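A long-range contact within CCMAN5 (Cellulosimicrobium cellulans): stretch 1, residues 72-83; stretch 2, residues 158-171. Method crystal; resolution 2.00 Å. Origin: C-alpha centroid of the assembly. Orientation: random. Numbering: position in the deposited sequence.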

# COMPACT_ATOMS: atom_id res chain seq x y z
N GLY A 72 -8.73 5.18 8.71
CA GLY A 72 -8.81 6.11 9.85
C GLY A 72 -8.84 7.55 9.34
O GLY A 72 -9.60 7.89 8.41
N SER A 73 -8.01 8.41 9.94
CA SER A 73 -7.85 9.77 9.43
C SER A 73 -6.46 9.94 8.81
O SER A 73 -5.95 11.05 8.66
CB SER A 73 -8.13 10.81 10.55
OG SER A 73 -7.21 10.67 11.63
N GLY A 74 -5.84 8.82 8.44
CA GLY A 74 -4.50 8.82 7.85
C GLY A 74 -3.39 8.91 8.87
O GLY A 74 -3.61 9.37 9.99
N GLY A 75 -2.20 8.48 8.48
CA GLY A 75 -1.00 8.56 9.31
C GLY A 75 0.04 9.53 8.80
O GLY A 75 -0.07 10.07 7.69
N GLY A 76 1.05 9.78 9.63
CA GLY A 76 2.06 10.81 9.30
C GLY A 76 1.43 12.19 9.20
O GLY A 76 0.61 12.57 10.05
N GLY A 77 1.80 12.94 8.16
CA GLY A 77 1.33 14.34 8.00
C GLY A 77 2.12 15.33 8.85
O GLY A 77 1.64 16.43 9.13
N ASP A 78 3.33 14.93 9.27
CA ASP A 78 4.21 15.75 10.11
C ASP A 78 4.93 16.84 9.33
O ASP A 78 5.22 16.67 8.14
CB ASP A 78 5.31 14.89 10.77
CG ASP A 78 4.76 13.82 11.71
OD1 ASP A 78 4.88 12.61 11.38
OD2 ASP A 78 4.21 14.21 12.76
N LEU A 79 5.23 17.93 10.04
CA LEU A 79 6.13 18.98 9.58
C LEU A 79 5.48 19.78 8.45
O LEU A 79 5.82 19.60 7.28
CB LEU A 79 7.48 18.41 9.16
CG LEU A 79 8.75 19.25 9.39
CD1 LEU A 79 9.98 18.33 9.44
CD2 LEU A 79 8.92 20.33 8.33
N LEU A 80 4.56 20.67 8.82
CA LEU A 80 3.82 21.45 7.85
C LEU A 80 4.56 22.75 7.57
O LEU A 80 4.81 23.54 8.49
CB LEU A 80 2.37 21.71 8.32
CG LEU A 80 1.46 22.57 7.42
CD1 LEU A 80 1.08 21.82 6.14
CD2 LEU A 80 0.21 23.00 8.19
N VAL A 81 4.92 22.95 6.31
CA VAL A 81 5.57 24.19 5.86
C VAL A 81 4.58 25.02 5.03
O VAL A 81 4.12 24.58 3.99
CB VAL A 81 6.84 23.89 5.04
CG1 VAL A 81 7.41 25.18 4.38
CG2 VAL A 81 7.91 23.15 5.91
N VAL A 82 4.28 26.22 5.52
CA VAL A 82 3.27 27.09 4.94
C VAL A 82 3.89 28.42 4.49
O VAL A 82 4.35 29.20 5.35
CB VAL A 82 2.13 27.42 5.97
CG1 VAL A 82 1.07 28.32 5.34
CG2 VAL A 82 1.49 26.15 6.49
N PRO A 83 3.88 28.71 3.17
CA PRO A 83 4.35 30.01 2.70
C PRO A 83 3.30 31.10 2.93
O PRO A 83 2.10 30.85 2.74
CB PRO A 83 4.55 29.77 1.20
CG PRO A 83 3.51 28.75 0.85
CD PRO A 83 3.44 27.85 2.06
N SER A 158 7.65 34.63 4.16
CA SER A 158 7.78 33.91 5.40
C SER A 158 7.36 32.45 5.20
O SER A 158 6.49 32.14 4.37
CB SER A 158 6.96 34.60 6.49
OG SER A 158 6.87 33.79 7.63
N LEU A 159 7.98 31.55 5.95
CA LEU A 159 7.57 30.17 5.96
C LEU A 159 7.30 29.80 7.40
O LEU A 159 8.16 29.99 8.26
CB LEU A 159 8.66 29.26 5.38
CG LEU A 159 9.05 29.44 3.91
CD1 LEU A 159 10.14 28.47 3.52
CD2 LEU A 159 7.85 29.23 2.99
N VAL A 160 6.10 29.30 7.66
CA VAL A 160 5.75 28.79 8.97
C VAL A 160 6.11 27.31 8.95
O VAL A 160 5.75 26.61 7.99
CB VAL A 160 4.24 28.94 9.24
CG1 VAL A 160 3.83 28.19 10.49
CG2 VAL A 160 3.87 30.42 9.35
N VAL A 161 6.83 26.86 9.98
CA VAL A 161 7.13 25.45 10.13
C VAL A 161 6.30 24.98 11.33
O VAL A 161 6.66 25.26 12.46
CB VAL A 161 8.65 25.19 10.32
CG1 VAL A 161 8.97 23.71 10.44
CG2 VAL A 161 9.47 25.83 9.18
N ASP A 162 5.17 24.32 11.07
CA ASP A 162 4.24 23.90 12.11
C ASP A 162 4.50 22.44 12.51
O ASP A 162 4.31 21.50 11.70
CB ASP A 162 2.81 24.08 11.60
CG ASP A 162 1.77 24.01 12.69
OD1 ASP A 162 1.93 23.23 13.65
OD2 ASP A 162 0.78 24.75 12.60
N LEU A 163 4.92 22.25 13.75
CA LEU A 163 5.32 20.92 14.21
C LEU A 163 4.24 20.19 14.99
O LEU A 163 4.47 19.11 15.53
CB LEU A 163 6.61 20.99 15.03
CG LEU A 163 7.93 21.24 14.28
CD1 LEU A 163 8.06 20.37 13.03
CD2 LEU A 163 8.05 22.67 13.89
N GLU A 164 3.04 20.78 15.04
CA GLU A 164 1.92 20.12 15.70
C GLU A 164 1.16 19.23 14.71
O GLU A 164 0.70 18.16 15.08
CB GLU A 164 0.99 21.14 16.35
CG GLU A 164 -0.03 20.52 17.31
CD GLU A 164 -1.26 19.95 16.60
OE1 GLU A 164 -1.51 20.32 15.43
OE2 GLU A 164 -1.98 19.12 17.20
N THR A 165 1.03 19.69 13.45
CA THR A 165 0.24 19.03 12.40
C THR A 165 0.53 17.54 12.30
O THR A 165 1.69 17.12 12.18
CB THR A 165 0.47 19.69 11.02
OG1 THR A 165 0.36 21.11 11.14
CG2 THR A 165 -0.52 19.19 9.97
N ASN A 166 -0.53 16.74 12.42
CA ASN A 166 -0.45 15.29 12.18
C ASN A 166 -1.80 14.79 11.70
O ASN A 166 -2.83 15.31 12.13
CB ASN A 166 -0.04 14.55 13.45
CG ASN A 166 0.26 13.09 13.20
OD1 ASN A 166 -0.65 12.26 13.17
ND2 ASN A 166 1.54 12.75 13.04
N ASN A 167 -1.79 13.78 10.83
CA ASN A 167 -3.03 13.20 10.29
C ASN A 167 -3.91 12.51 11.32
O ASN A 167 -5.13 12.39 11.12
CB ASN A 167 -2.73 12.28 9.09
CG ASN A 167 -2.33 13.06 7.86
OD1 ASN A 167 -2.77 14.19 7.66
ND2 ASN A 167 -1.48 12.48 7.04
N THR A 168 -3.31 12.08 12.43
CA THR A 168 -4.05 11.43 13.50
C THR A 168 -3.74 11.99 14.88
O THR A 168 -4.66 12.38 15.58
CB THR A 168 -3.83 9.90 13.49
OG1 THR A 168 -4.46 9.35 12.33
CG2 THR A 168 -4.44 9.26 14.73
N SER A 169 -2.48 12.03 15.28
CA SER A 169 -2.18 12.41 16.66
C SER A 169 -0.73 12.80 16.84
O SER A 169 0.17 12.00 16.60
CB SER A 169 -2.54 11.27 17.63
OG SER A 169 -2.16 11.58 18.97
N ARG A 170 -0.54 14.05 17.27
CA ARG A 170 0.76 14.55 17.65
C ARG A 170 1.00 14.19 19.12
O ARG A 170 0.19 14.53 19.99
CB ARG A 170 0.83 16.07 17.43
CG ARG A 170 1.93 16.83 18.20
CD ARG A 170 3.37 16.37 17.86
NE ARG A 170 3.71 16.76 16.49
CZ ARG A 170 3.90 15.92 15.48
NH1 ARG A 170 3.86 14.59 15.66
NH2 ARG A 170 4.18 16.40 14.29
N ARG A 171 2.11 13.50 19.38
CA ARG A 171 2.46 13.10 20.76
C ARG A 171 3.47 14.03 21.40
O ARG A 171 3.28 14.46 22.53
CB ARG A 171 2.91 11.63 20.83
CG ARG A 171 1.81 10.62 20.42
CD ARG A 171 0.55 10.78 21.29
NE ARG A 171 -0.62 10.06 20.78
CZ ARG A 171 -0.88 8.77 21.02
NH1 ARG A 171 -0.03 8.05 21.74
NH2 ARG A 171 -1.98 8.20 20.54
O HOH W 1 -6.60 7.57 12.53
O HOH W 2 0.13 9.74 12.41
O HOH W 3 4.04 18.61 12.30

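The contact has two halves: a regular antiparallel strand pair, L80 to P83 against S158 to D162, and a glycine-rich loop wrapped around the side chain of N167.

In the strand pair, L80 N and D162 O lie 3.0 Å apart and D162 N and L80 O 2.7 Å; V82 N to V160 O and V160 N to V82 O are both 2.9 Å. These hydrogen bonds hold the backbones close enough for neighbouring side chains to pack. V82 and V160 share one face, their CB atoms 4.2 Å apart, and beta-branched valine suits such extended backbone. On the other face L159 reaches across to P83, its CD2 3.8 Å from P83 CB. P83 lacks an amide hydrogen, but it occupies a non-hydrogen-bonded pair with L159, so none is needed here. Just before the strand, L79 directs its CB away, yet its CG lies 3.9 Å from L163 CD1 because that leucine's end curls back.

The loop forms the hollow. N167 is the bump that fills it, burying more area than any other residue here. Its ND2 donates to G75 O (2.9 Å) and its backbone N to G76 O (2.8 Å), so one asparagine reads two successive carbonyls. G77 makes the room: a CB there would sit 2.6 Å from N167 CG, a clash, and its positive phi also favours glycine. S73 OG donates to N167 O (2.7 Å), while T168 OG1 makes a very short bond to G74 O (2.5 Å).

Between the glycine loop and the strand, D78 gathers polar partners from the other stretch. D78 OD2 accepts from R170 NH2 at 2.7 Å in a salt bridge, with the carboxylate oxygen at the guanidinium edge, and from N166 ND2 at 3.1 Å. Water 3 bridges the two stretches, accepting from L79 N (2.6 Å) and donating to T165 O (2.8 Å).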